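Local coordinates for glycerol uptake operon antiterminator regulatory protein (Listeria monocytogenes str. 4b, PDB 3KTS) that probably regulates expression of the glycerol uptake operon by transcription antitermination in response to glycerol 3-phosphate, at residues 41-44 / 45-49; 75-78 / 79-83; 163-166 / 167-171; 143-146 / 147-151; 8-11 / 12-16. All coordinates share one frame; numbering follows the deposited sequence.

Interaction 1. Residues 41-44 / 45-49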
loop_
_atom_site.group_PDB
_atom_site.type_symbol
_atom_site.label_atom_id
_atom_site.label_comp_id
_atom_site.label_asym_id
_atom_site.label_seq_id
_atom_site.Cartn_x
_atom_site.Cartn_y
_atom_site.Cartn_z
ATOM N N ALA A 41 1.241 5.016 19.823
ATOM C CA ALA A 41 1.182 4.392 21.142
ATOM C C ALA A 41 0.842 2.909 21.043
ATOM O O ALA A 41 1.500 2.071 21.660
ATOM C CB ALA A 41 0.168 5.110 22.013
ATOM N N GLN A 42 -0.173 2.594 20.245
ATOM C CA GLN A 42 -0.649 1.223 20.106
ATOM C C GLN A 42 0.021 0.465 18.958
ATOM O O GLN A 42 -0.299 -0.698 18.720
ATOM C CB GLN A 42 -2.167 1.217 19.909
ATOM C CG GLN A 42 -2.971 1.702 21.108
ATOM C CD GLN A 42 -4.259 2.389 20.693
ATOM O OE1 GLN A 42 -4.235 3.391 19.976
ATOM N NE2 GLN A 42 -5.389 1.856 21.141
ATOM N N LEU A 43 0.970 1.110 18.281
ATOM C CA LEU A 43 1.484 0.629 16.992
ATOM C C LEU A 43 2.178 -0.744 16.985
ATOM O O LEU A 43 1.804 -1.613 16.195
ATOM C CB LEU A 43 2.364 1.692 16.326
ATOM C CG LEU A 43 2.702 1.420 14.859
ATOM C CD1 LEU A 43 1.445 1.275 14.021
ATOM C CD2 LEU A 43 3.603 2.508 14.307
ATOM N N LYS A 44 3.182 -0.919 17.846
ATOM C CA LYS A 44 3.977 -2.154 17.912
ATOM C C LYS A 44 3.116 -3.385 18.193
ATOM O O LYS A 44 3.318 -4.440 17.586
ATOM C CB LYS A 44 5.095 -2.010 18.957
ATOM C CG LYS A 44 5.843 -3.291 19.334
ATOM C CD LYS A 44 7.134 -2.963 20.096
ATOM C CE LYS A 44 7.188 -3.621 21.483
ATOM N NZ LYS A 44 7.272 -5.112 21.462
ATOM N N ALA A 45 2.149 -3.228 19.096
ATOM C CA ALA A 45 1.212 -4.291 19.452
ATOM C C ALA A 45 0.339 -4.695 18.267
ATOM O O ALA A 45 0.222 -5.882 17.965
ATOM C CB ALA A 45 0.350 -3.862 20.631
ATOM N N LEU A 46 -0.242 -3.700 17.592
ATOM C CA LEU A 46 -1.135 -3.914 16.445
ATOM C C LEU A 46 -0.474 -4.612 15.262
ATOM O O LEU A 46 -1.135 -5.347 14.531
ATOM C CB LEU A 46 -1.723 -2.590 15.964
ATOM C CG LEU A 46 -2.672 -1.829 16.882
ATOM C CD1 LEU A 46 -3.290 -0.641 16.154
ATOM C CD2 LEU A 46 -3.732 -2.750 17.438
ATOM N N VAL A 47 0.820 -4.369 15.067
ATOM C CA VAL A 47 1.577 -5.039 14.013
ATOM C C VAL A 47 1.880 -6.489 14.415
ATOM O O VAL A 47 1.685 -7.418 13.619
ATOM C CB VAL A 47 2.869 -4.253 13.638
ATOM C CG1 VAL A 47 3.711 -5.013 12.607
ATOM C CG2 VAL A 47 2.510 -2.869 13.104
ATOM N N LYS A 48 2.327 -6.680 15.656
ATOM C CA LYS A 48 2.661 -8.019 16.149
ATOM C C LYS A 48 1.429 -8.898 16.314
ATOM O O LYS A 48 1.511 -10.108 16.104
ATOM C CB LYS A 48 3.482 -7.961 17.442
ATOM C CG LYS A 48 4.873 -7.335 17.277
ATOM C CD LYS A 48 5.710 -8.045 16.215
ATOM C CE LYS A 48 6.675 -7.089 15.525
ATOM N NZ LYS A 48 7.818 -6.700 16.395
ATOM N N TYR A 49 0.291 -8.288 16.655
ATOM C CA TYR A 49 -0.976 -9.015 16.766
ATOM C C TYR A 49 -1.526 -9.429 15.405
ATOM O O TYR A 49 -2.194 -10.456 15.289
ATOM C CB TYR A 49 -2.029 -8.213 17.538
ATOM C CG TYR A 49 -3.261 -9.020 17.887
ATOM C CD1 TYR A 49 -3.223 -9.988 18.892
ATOM C CD2 TYR A 49 -4.462 -8.827 17.202
ATOM C CE1 TYR A 49 -4.351 -10.740 19.207
ATOM C CE2 TYR A 49 -5.593 -9.571 17.515
ATOM C CZ TYR A 49 -5.530 -10.524 18.516
ATOM O OH TYR A 49 -6.648 -11.260 18.824
#

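Interaction 2. Residues 75-78 / 79-83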
loop_
_atom_site.group_PDB
_atom_site.type_symbol
_atom_site.label_atom_id
_atom_site.label_comp_id
_atom_site.label_asym_id
_atom_site.label_seq_id
_atom_site.Cartn_x
_atom_site.Cartn_y
_atom_site.Cartn_z
ATOM N N ASP A 75 13.224 4.835 10.366
ATOM C CA ASP A 75 14.134 4.016 11.179
ATOM C C ASP A 75 13.390 3.251 12.275
ATOM O O ASP A 75 13.591 2.051 12.431
ATOM C CB ASP A 75 15.233 4.888 11.801
ATOM C CG ASP A 75 16.328 5.242 10.811
ATOM O OD1 ASP A 75 16.671 4.368 9.986
ATOM O OD2 ASP A 75 16.852 6.382 10.861
ATOM N N PHE A 76 12.523 3.959 12.999
ATOM C CA PHE A 76 11.663 3.401 14.048
ATOM C C PHE A 76 10.724 2.317 13.529
ATOM O O PHE A 76 10.543 1.284 14.176
ATOM C CB PHE A 76 10.861 4.537 14.683
ATOM C CG PHE A 76 9.836 4.100 15.697
ATOM C CD1 PHE A 76 8.478 4.287 15.448
ATOM C CD2 PHE A 76 10.223 3.542 16.910
ATOM C CE1 PHE A 76 7.524 3.910 16.380
ATOM C CE2 PHE A 76 9.275 3.154 17.847
ATOM C CZ PHE A 76 7.923 3.350 17.588
ATOM N N LEU A 77 10.145 2.553 12.356
ATOM C CA LEU A 77 9.226 1.601 11.745
ATOM C C LEU A 77 9.933 0.335 11.314
ATOM O O LEU A 77 9.363 -0.748 11.400
ATOM C CB LEU A 77 8.511 2.222 10.546
ATOM C CG LEU A 77 7.585 3.411 10.793
ATOM C CD1 LEU A 77 6.904 3.787 9.498
ATOM C CD2 LEU A 77 6.559 3.110 11.875
ATOM N N CYS A 78 11.178 0.478 10.870
ATOM C CA CYS A 78 11.945 -0.640 10.330
ATOM C C CYS A 78 12.673 -1.457 11.389
ATOM O O CYS A 78 12.785 -2.677 11.264
ATOM C CB CYS A 78 12.952 -0.134 9.304
ATOM S SG CYS A 78 12.203 0.604 7.839
ATOM N N THR A 79 13.173 -0.782 12.421
ATOM C CA THR A 79 13.942 -1.439 13.478
ATOM C C THR A 79 13.091 -1.862 14.678
ATOM O O THR A 79 13.370 -2.890 15.292
ATOM C CB THR A 79 15.134 -0.571 13.977
ATOM O OG1 THR A 79 14.646 0.668 14.513
ATOM C CG2 THR A 79 16.127 -0.288 12.848
ATOM N N GLU A 80 12.057 -1.090 15.007
ATOM C CA GLU A 80 11.280 -1.358 16.225
ATOM C C GLU A 80 9.809 -1.728 16.055
ATOM O O GLU A 80 9.212 -2.277 16.980
ATOM C CB GLU A 80 11.427 -0.215 17.238
ATOM C CG GLU A 80 12.688 -0.317 18.092
ATOM C CD GLU A 80 12.433 -0.073 19.577
ATOM O OE1 GLU A 80 13.287 -0.477 20.398
ATOM O OE2 GLU A 80 11.382 0.510 19.930
ATOM N N ILE A 81 9.210 -1.429 14.906
ATOM C CA ILE A 81 7.810 -1.825 14.678
ATOM C C ILE A 81 7.730 -3.038 13.756
ATOM O O ILE A 81 7.031 -4.008 14.064
ATOM C CB ILE A 81 6.904 -0.624 14.244
ATOM C CG1 ILE A 81 6.100 -0.091 15.430
ATOM C CG2 ILE A 81 5.848 -1.032 13.241
ATOM C CD1 ILE A 81 6.883 0.264 16.657
ATOM N N CYS A 82 8.485 -2.974 12.658
ATOM C CA CYS A 82 8.636 -4.056 11.675
ATOM C C CYS A 82 7.342 -4.582 11.048
ATOM O O CYS A 82 6.931 -5.712 11.337
ATOM C CB CYS A 82 9.443 -5.217 12.266
ATOM S SG CYS A 82 10.901 -4.700 13.169
ATOM N N PRO A 83 6.686 -3.770 10.191
ATOM C CA PRO A 83 5.688 -4.400 9.337
ATOM C C PRO A 83 6.387 -5.153 8.218
ATOM O O PRO A 83 7.612 -5.206 8.182
ATOM C CB PRO A 83 4.907 -3.212 8.782
ATOM C CG PRO A 83 5.874 -2.092 8.786
ATOM C CD PRO A 83 6.749 -2.311 9.976
#

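Interaction 3. Residues 163-166 / 167-171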
loop_
_atom_site.group_PDB
_atom_site.type_symbol
_atom_site.label_atom_id
_atom_site.label_comp_id
_atom_site.label_asym_id
_atom_site.label_seq_id
_atom_site.Cartn_x
_atom_site.Cartn_y
_atom_site.Cartn_z
ATOM N N GLU A 163 -16.340 -5.493 -11.003
ATOM C CA GLU A 163 -16.094 -5.004 -12.359
ATOM C C GLU A 163 -14.867 -4.101 -12.365
ATOM O O GLU A 163 -13.965 -4.268 -13.188
ATOM C CB GLU A 163 -17.302 -4.214 -12.885
ATOM C CG GLU A 163 -18.511 -5.061 -13.277
ATOM C CD GLU A 163 -19.504 -5.277 -12.142
ATOM O OE1 GLU A 163 -19.103 -5.755 -11.059
ATOM O OE2 GLU A 163 -20.700 -4.976 -12.344
ATOM N N GLN A 164 -14.850 -3.169 -11.416
ATOM C CA GLN A 164 -13.787 -2.189 -11.263
ATOM C C GLN A 164 -12.449 -2.825 -10.887
ATOM O O GLN A 164 -11.403 -2.397 -11.391
ATOM C CB GLN A 164 -14.192 -1.147 -10.227
ATOM C CG GLN A 164 -15.284 -0.203 -10.697
ATOM C CD GLN A 164 -15.892 0.587 -9.561
ATOM O OE1 GLN A 164 -15.959 0.113 -8.427
ATOM N NE2 GLN A 164 -16.345 1.802 -9.860
ATOM N N VAL A 165 -12.493 -3.841 -10.020
ATOM C CA VAL A 165 -11.297 -4.605 -9.649
ATOM C C VAL A 165 -10.704 -5.260 -10.885
ATOM O O VAL A 165 -9.515 -5.117 -11.157
ATOM C CB VAL A 165 -11.593 -5.695 -8.587
ATOM C CG1 VAL A 165 -10.375 -6.580 -8.364
ATOM C CG2 VAL A 165 -12.006 -5.075 -7.271
ATOM N N ASN A 166 -11.555 -5.947 -11.641
ATOM C CA ASN A 166 -11.160 -6.628 -12.863
ATOM C C ASN A 166 -10.592 -5.713 -13.933
ATOM O O ASN A 166 -9.564 -6.030 -14.522
ATOM C CB ASN A 166 -12.350 -7.379 -13.427
ATOM C CG ASN A 166 -12.701 -8.596 -12.617
ATOM O OD1 ASN A 166 -11.885 -9.096 -11.834
ATOM N ND2 ASN A 166 -13.914 -9.101 -12.812
ATOM N N GLN A 167 -11.270 -4.586 -14.169
ATOM C CA GLN A 167 -10.879 -3.590 -15.170
ATOM C C GLN A 167 -9.492 -3.017 -14.914
ATOM O O GLN A 167 -8.695 -2.863 -15.842
ATOM C CB GLN A 167 -11.893 -2.442 -15.210
ATOM C CG GLN A 167 -13.141 -2.716 -16.035
ATOM C CD GLN A 167 -14.226 -1.670 -15.829
ATOM O OE1 GLN A 167 -14.987 -1.366 -16.747
ATOM N NE2 GLN A 167 -14.305 -1.115 -14.620
ATOM N N VAL A 168 -9.207 -2.711 -13.651
ATOM C CA VAL A 168 -7.938 -2.092 -13.292
ATOM C C VAL A 168 -6.782 -3.106 -13.250
ATOM O O VAL A 168 -5.651 -2.773 -13.595
ATOM C CB VAL A 168 -8.059 -1.214 -12.001
ATOM C CG1 VAL A 168 -8.057 -2.049 -10.716
ATOM C CG2 VAL A 168 -6.970 -0.179 -11.971
ATOM N N ILE A 169 -7.092 -4.345 -12.869
ATOM C CA ILE A 169 -6.109 -5.433 -12.829
ATOM C C ILE A 169 -5.755 -5.864 -14.255
ATOM O O ILE A 169 -4.601 -6.198 -14.541
ATOM C CB ILE A 169 -6.601 -6.614 -11.924
ATOM C CG1 ILE A 169 -6.430 -6.237 -10.450
ATOM C CG2 ILE A 169 -5.858 -7.918 -12.206
ATOM C CD1 ILE A 169 -6.854 -7.313 -9.465
ATOM N N ALA A 170 -6.735 -5.798 -15.154
ATOM C CA ALA A 170 -6.498 -6.097 -16.566
ATOM C C ALA A 170 -5.748 -4.977 -17.286
ATOM O O ALA A 170 -5.255 -5.170 -18.395
ATOM C CB ALA A 170 -7.800 -6.388 -17.275
ATOM N N SER A 171 -5.682 -3.806 -16.659
ATOM C CA SER A 171 -4.974 -2.663 -17.216
ATOM C C SER A 171 -3.480 -2.690 -16.891
ATOM O O SER A 171 -2.689 -1.996 -17.534
ATOM C CB SER A 171 -5.594 -1.372 -16.700
ATOM O OG SER A 171 -6.866 -1.166 -17.281
#

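Interaction 4. Residues 143-146 / 147-151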
loop_
_atom_site.group_PDB
_atom_site.type_symbol
_atom_site.label_atom_id
_atom_site.label_comp_id
_atom_site.label_asym_id
_atom_site.label_seq_id
_atom_site.Cartn_x
_atom_site.Cartn_y
_atom_site.Cartn_z
ATOM N N GLN A 143 -2.996 1.886 -16.882
ATOM C CA GLN A 143 -2.419 1.356 -18.116
ATOM C C GLN A 143 -1.230 2.195 -18.599
ATOM O O GLN A 143 -0.144 1.653 -18.822
ATOM C CB GLN A 143 -3.493 1.243 -19.205
ATOM C CG GLN A 143 -3.064 0.438 -20.427
ATOM C CD GLN A 143 -4.239 -0.116 -21.212
ATOM O OE1 GLN A 143 -5.235 0.574 -21.440
ATOM N NE2 GLN A 143 -4.127 -1.374 -21.633
ATOM N N LYS A 144 -1.440 3.509 -18.732
ATOM C CA LYS A 144 -0.393 4.464 -19.128
ATOM C C LYS A 144 0.829 4.382 -18.222
ATOM O O LYS A 144 1.966 4.445 -18.699
ATOM C CB LYS A 144 -0.918 5.905 -19.090
ATOM C CG LYS A 144 -1.677 6.382 -20.322
ATOM C CD LYS A 144 -2.165 7.822 -20.108
ATOM C CE LYS A 144 -3.199 8.246 -21.144
ATOM N NZ LYS A 144 -2.570 8.729 -22.407
ATOM N N MET A 145 0.594 4.241 -16.922
ATOM C CA MET A 145 1.670 4.275 -15.940
ATOM C C MET A 145 2.522 3.012 -16.011
ATOM O O MET A 145 3.749 3.075 -15.938
ATOM C CB MET A 145 1.104 4.448 -14.529
ATOM C CG MET A 145 1.211 5.864 -13.986
ATOM S SD MET A 145 2.557 6.056 -12.803
ATOM C CE MET A 145 3.978 5.804 -13.864
ATOM N N THR A 146 1.863 1.867 -16.155
ATOM C CA THR A 146 2.550 0.581 -16.149
ATOM C C THR A 146 3.467 0.440 -17.360
ATOM O O THR A 146 4.520 -0.193 -17.283
ATOM C CB THR A 146 1.553 -0.592 -16.132
ATOM O OG1 THR A 146 0.426 -0.278 -16.960
ATOM C CG2 THR A 146 1.075 -0.864 -14.713
ATOM N N GLN A 147 3.058 1.034 -18.477
ATOM C CA GLN A 147 3.801 0.910 -19.725
ATOM C C GLN A 147 4.936 1.926 -19.794
ATOM O O GLN A 147 5.525 2.142 -20.853
ATOM C CB GLN A 147 2.867 1.084 -20.925
ATOM C CG GLN A 147 2.191 -0.201 -21.377
ATOM C CD GLN A 147 0.941 0.054 -22.194
ATOM O OE1 GLN A 147 0.935 0.890 -23.098
ATOM N NE2 GLN A 147 -0.130 -0.666 -21.879
ATOM N N LYS A 148 5.237 2.547 -18.658
ATOM C CA LYS A 148 6.214 3.630 -18.613
ATOM C C LYS A 148 7.582 3.119 -18.173
ATOM O O LYS A 148 8.572 3.277 -18.885
ATOM C CB LYS A 148 5.739 4.739 -17.672
ATOM C CG LYS A 148 5.054 5.899 -18.377
ATOM C CD LYS A 148 6.068 6.869 -18.958
ATOM C CE LYS A 148 5.922 6.985 -20.467
ATOM N NZ LYS A 148 6.572 8.215 -20.996
ATOM N N LEU A 149 7.628 2.508 -16.994
ATOM C CA LEU A 149 8.885 2.039 -16.423
ATOM C C LEU A 149 8.912 0.518 -16.318
ATOM O O LEU A 149 9.958 -0.107 -16.484
ATOM C CB LEU A 149 9.115 2.665 -15.045
ATOM C CG LEU A 149 9.050 4.192 -14.975
ATOM C CD1 LEU A 149 7.716 4.648 -14.406
ATOM C CD2 LEU A 149 10.205 4.741 -14.152
ATOM N N HIS A 150 7.752 -0.071 -16.042
ATOM C CA HIS A 150 7.687 -1.320 -15.294
ATOM C C HIS A 150 8.442 -1.212 -13.973
ATOM O O HIS A 150 9.528 -1.769 -13.820
ATOM C CB HIS A 150 8.249 -2.474 -16.127
ATOM C CG HIS A 150 7.471 -3.746 -16.001
ATOM N ND1 HIS A 150 6.125 -3.827 -16.289
ATOM C CD2 HIS A 150 7.848 -4.989 -15.617
ATOM C CE1 HIS A 150 5.708 -5.064 -16.088
ATOM N NE2 HIS A 150 6.734 -5.789 -15.680
ATOM N N ILE A 151 7.859 -0.490 -13.022
ATOM C CA ILE A 151 7.595 -1.038 -11.697
ATOM C C ILE A 151 6.142 -1.482 -11.562
ATOM O O ILE A 151 5.246 -0.897 -12.170
ATOM C CB ILE A 151 7.915 -0.017 -10.589
ATOM C CG1 ILE A 151 9.403 0.335 -10.601
ATOM C CG2 ILE A 151 7.500 -0.557 -9.229
ATOM C CD1 ILE A 151 9.685 1.809 -10.402
#

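Interaction 5. Residues 8-11 / 12-16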
loop_
_atom_site.group_PDB
_atom_site.type_symbol
_atom_site.label_atom_id
_atom_site.label_comp_id
_atom_site.label_asym_id
_atom_site.label_seq_id
_atom_site.Cartn_x
_atom_site.Cartn_y
_atom_site.Cartn_z
ATOM N N SER A 8 1.587 -12.163 -5.061
ATOM C CA SER A 8 1.180 -12.800 -6.305
ATOM C C SER A 8 -0.035 -13.660 -5.987
ATOM O O SER A 8 -0.094 -14.282 -4.921
ATOM C CB SER A 8 2.311 -13.658 -6.878
ATOM O OG SER A 8 3.434 -12.864 -7.225
ATOM N N ASN A 9 -0.999 -13.673 -6.909
ATOM C CA ASN A 9 -2.301 -14.348 -6.736
ATOM C C ASN A 9 -3.126 -13.897 -5.522
ATOM O O ASN A 9 -3.956 -14.648 -5.000
ATOM C CB ASN A 9 -2.175 -15.883 -6.800
ATOM C CG ASN A 9 -2.289 -16.426 -8.221
ATOM O OD1 ASN A 9 -1.864 -17.549 -8.499
ATOM N ND2 ASN A 9 -2.869 -15.634 -9.121
ATOM N N GLN A 10 -2.877 -12.667 -5.080
ATOM C CA GLN A 10 -3.736 -12.000 -4.121
ATOM C C GLN A 10 -4.199 -10.690 -4.740
ATOM O O GLN A 10 -3.410 -9.759 -4.892
ATOM C CB GLN A 10 -3.004 -11.741 -2.811
ATOM C CG GLN A 10 -3.937 -11.289 -1.706
ATOM C CD GLN A 10 -3.197 -10.837 -0.482
ATOM O OE1 GLN A 10 -2.004 -11.106 -0.334
ATOM N NE2 GLN A 10 -3.894 -10.131 0.407
ATOM N N SER A 11 -5.479 -10.640 -5.099
ATOM C CA SER A 11 -6.051 -9.534 -5.861
ATOM C C SER A 11 -6.564 -8.406 -4.976
ATOM O O SER A 11 -6.384 -7.232 -5.296
ATOM C CB SER A 11 -7.173 -10.044 -6.759
ATOM O OG SER A 11 -6.673 -11.009 -7.663
ATOM N N ILE A 12 -7.214 -8.768 -3.876
ATOM C CA ILE A 12 -7.684 -7.797 -2.905
ATOM C C ILE A 12 -6.717 -7.774 -1.728
ATOM O O ILE A 12 -6.376 -8.814 -1.150
ATOM C CB ILE A 12 -9.147 -8.086 -2.450
ATOM C CG1 ILE A 12 -10.146 -7.511 -3.451
ATOM C CG2 ILE A 12 -9.460 -7.456 -1.102
ATOM C CD1 ILE A 12 -10.501 -8.439 -4.571
ATOM N N ILE A 13 -6.236 -6.578 -1.420
ATOM C CA ILE A 13 -5.470 -6.343 -0.220
ATOM C C ILE A 13 -6.344 -5.436 0.634
ATOM O O ILE A 13 -6.446 -4.245 0.357
ATOM C CB ILE A 13 -4.114 -5.683 -0.528
ATOM C CG1 ILE A 13 -3.348 -6.486 -1.594
ATOM C CG2 ILE A 13 -3.298 -5.559 0.747
ATOM C CD1 ILE A 13 -2.017 -5.875 -2.014
ATOM N N PRO A 14 -7.022 -6.007 1.646
ATOM C CA PRO A 14 -7.920 -5.237 2.503
ATOM C C PRO A 14 -7.216 -4.101 3.234
ATOM O O PRO A 14 -6.059 -4.240 3.629
ATOM C CB PRO A 14 -8.429 -6.282 3.507
ATOM C CG PRO A 14 -7.441 -7.376 3.469
ATOM C CD PRO A 14 -6.996 -7.426 2.040
ATOM N N ALA A 15 -7.923 -2.989 3.397
ATOM C CA ALA A 15 -7.358 -1.796 4.010
ATOM C C ALA A 15 -8.123 -1.433 5.275
ATOM O O ALA A 15 -9.290 -1.061 5.213
ATOM C CB ALA A 15 -7.369 -0.635 3.015
ATOM N N ALA A 16 -7.452 -1.540 6.418
ATOM C CA ALA A 16 -8.075 -1.293 7.711
ATOM C C ALA A 16 -7.953 0.163 8.141
ATOM O O ALA A 16 -6.848 0.707 8.177
ATOM C CB ALA A 16 -7.464 -2.205 8.771
#

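Interaction 1. Residues 41-44 / 45-49
Gln42, Leu43 and Lys44 each hand their carbonyl to the residue four positions on, giving the first turns of helix 43-52 their backbone bonds. Leu46 N donates to Gln42 O at 3.2 Å with an N-H...O angle of 163°. Val47 N follows to Leu43 O at 3.1 Å, and Lys48 N to Lys44 O, also 3.1 Å.

Apolar contact runs along the inner side. Leu43 CD1 and Val47 CG2, one turn apart, stand 4.4 Å from each other. The CG2 branch of Val47 lies anti to its own carbonyl carbon and beside its backbone N, which turns it back up the helix, over Leu43 O as well. Leu46 points to another side: its CG rests by Gln42 O, and the side chain continues onto Met22 and Gln19. Leu43 and Val47 instead meet helix 71-81, where Leu43 packs on Leu77 and Ile81.

Charged groups keep to the solvent side. Lys44 and Lys48 are one turn apart, both bent along their chains, and their NZ atoms are 5.3 Å apart without touching, so some mutual repulsion is likely unless solvent screens it.

Buried Leu43 and Val47 beside exposed lysines make this an amphipathic outer helix, the crossover between strands 32-39 and 56-60 in a beta-alpha-beta unit of a TIM barrel.

Interaction 2. Residues 75-78 / 79-83
From Asp75 to Cys82 the backbone passes from ordinary helical bonding, Thr79 N to Asp75 O and Glu80 N to Phe76 O (2.9 Å each), into a wider pi-type turn, in which Cys82 N reaches Leu77 O at 2.7 Å and Ile81 N makes a weak bond to Phe76 O. The hydroxyl of Thr79 doubles the grip on Asp75 O: OG1 donates at 2.7 Å from above the carbonyl plane, 42° out of it. It can do so because chi1 (61°) sets OG1 between the backbone N and the carbonyl carbon, folded back over the preceding turn. The carboxylate of Asp75 turns to another partner, OD1 being hydrogen-bonded to His100 NE2.

The Phe76 ring, its CG anti to the backbone N, runs along the helix surface to Glu80 and Ile81. Its CZ lies 3.4 Å from Ile81 CD1, and its CD2 is 4.0 Å from Glu80 CB; both neighbours approach the ring obliquely. Leu77 CD2 and Ile81 CG2 meet more loosely at 4.4 Å, and Leu77 continues inward to Leu59. Cys82 has positive phi (56°), and Pro83, whose CD sits near Leu77 O, has no N-H with which to prolong the bonding.

A left-handed residue followed by proline thus closes helix 71-81 after a pi turn, at the bend leading into barrel strand 85-88.

Interaction 3. Residues 163-166 / 167-171
Val165 and Ile169 pack one turn apart along the last part of helix 162-169, a local contact within a single outer helix of the barrel. The two side chains lie side by side and point the same way, with Val165 CG1 3.8 Å from Ile169 CD1. Ile169 gets there because its CG1 is anti to its own carbonyl carbon (chi1 -77°), which leads the chain back up the helix past Val165 O.

Four regular backbone bonds underlie the packing. Gln167 N donates to Glu163 O, Val168 N to Gln164 O, Ile169 N to Val165 O and Ala170 N to Asn166 O, all at 2.9 to 3.2 Å. One turn further on, the hydroxyl of Ser171 turns back to donate to Gln167 O at 2.9 Å.

On the polar flank the extended chain of Gln167 runs back over Glu163 O and brings NE2 to 4.1 Å from Gln164 CG, the two amide planes lying 38° apart. Gln164 uses its own amide on the preceding turn, where OE1 accepts from the backbone N atoms of Glu160 and Thr161.

Val165, Val168 and Ile169 all face Val176, seating the helix against strand 173-178, while Glu163, Asn166 and Gln167 look outward; the helix is the crossover from strand 153-156 to strand 173-178.

Interaction 4. Residues 143-146 / 147-151
Gln143 and Gln147 run side by side in the same direction, one turn apart, with their amide planes 64° from each other. The contact is made by the NE2 end of Gln147, which lies against the aliphatic stem of its partner, 3.5 Å from Gln143 CG. Gln143 has CG anti to its backbone N (chi1 -168°), and both chains are extended beyond CG, which brings the one amide against the other's stem. Beneath them Gln147 N donates to Gln143 O at 3.3 Å.

Met145 and Leu149 also lie alongside each other, on a different side of the helix. The methionine is bent at chi2 and chi3, which carries its methyl along the helix until CE is 4.0 Å from Leu149 CD1. Both side chains reach helix 113-126, Met145 at Tyr116 and Val120, Leu149 at Gln124.

The turn between these pairs is irregular. Lys148 N bonds to Met145 O, three residues back, at 3.1 Å; the donor stands 60° out of the carbonyl plane. The lysine stem then folds over the same turn, with CG 3.4 Å from Lys144 O. Thr146 OG1 lies within hydrogen-bonding reach of both Val142 O and Gln143 O, one turn back, while the carbonyl of Thr146 takes only a weak bond from His150 N, at 3.5 Å. The imidazole of His150 turns an edge to that carbonyl.

A frayed last turn followed by a residue of positive phi, His150, is a common way for a right-handed helix to end; here it finishes helix 139-149 of the TIM barrel, ahead of strand 153-156.

Interaction 5. Residues 8-11 / 12-16
Strand 12-16 is the first strand of the closed parallel barrel, and the lead-in to it is held by the side chain of Gln10 folded along the start of the strand. Gln10 NE2 donates to Ile12 O at 3.2 Å with an N-H...O angle of 144°; the oxygen sits 22° out of the amide plane of Gln10, so the bond is somewhat tilted. The chain gets there fully stretched: CG is anti to the backbone N (chi1 -169°) and the rest extends beyond it, so that CG too passes by Ile12 O, at 3.5 Å. Further on, NE2 skims Ile13, 4.2 Å from its CG1, and comes 4.4 Å from Pro14 CD.

In a TIM barrel the first strand also closes the ring by pairing with the last, and here 12-16 lies between strands 32-39 and 173-178. Backbone bonds join Ser11 and Ile13 to Val176 on one side, and Pro14 and Ala16 to Val34 on the other. NE2 of Gln10 also donates to Tyr32 O, on strand 32-39.

The five contacts are spread round one TIM barrel: interactions 1 to 4 on outer helices, interaction 5 on the first strand. Interactions 1 and 2 adjoin, centres 11 Å apart, where Lys44 CB packs 3.7 Å from Ile81 CD1. Interactions 3 and 4 form a second adjoining pair, centres 15 Å apart, with Gln143 CB 3.7 Å from Ser171 O. The two pairs lie on opposite sides of the chain's centre, their contact centres 30 to 35 Å apart. Interaction 5 touches interaction 3 alone, through Ser11 CB and Ile169 CD1 (3.9 Å); its nearest atoms are about 9 Å from interaction 1 and about 12 Å from interactions 2 and 4.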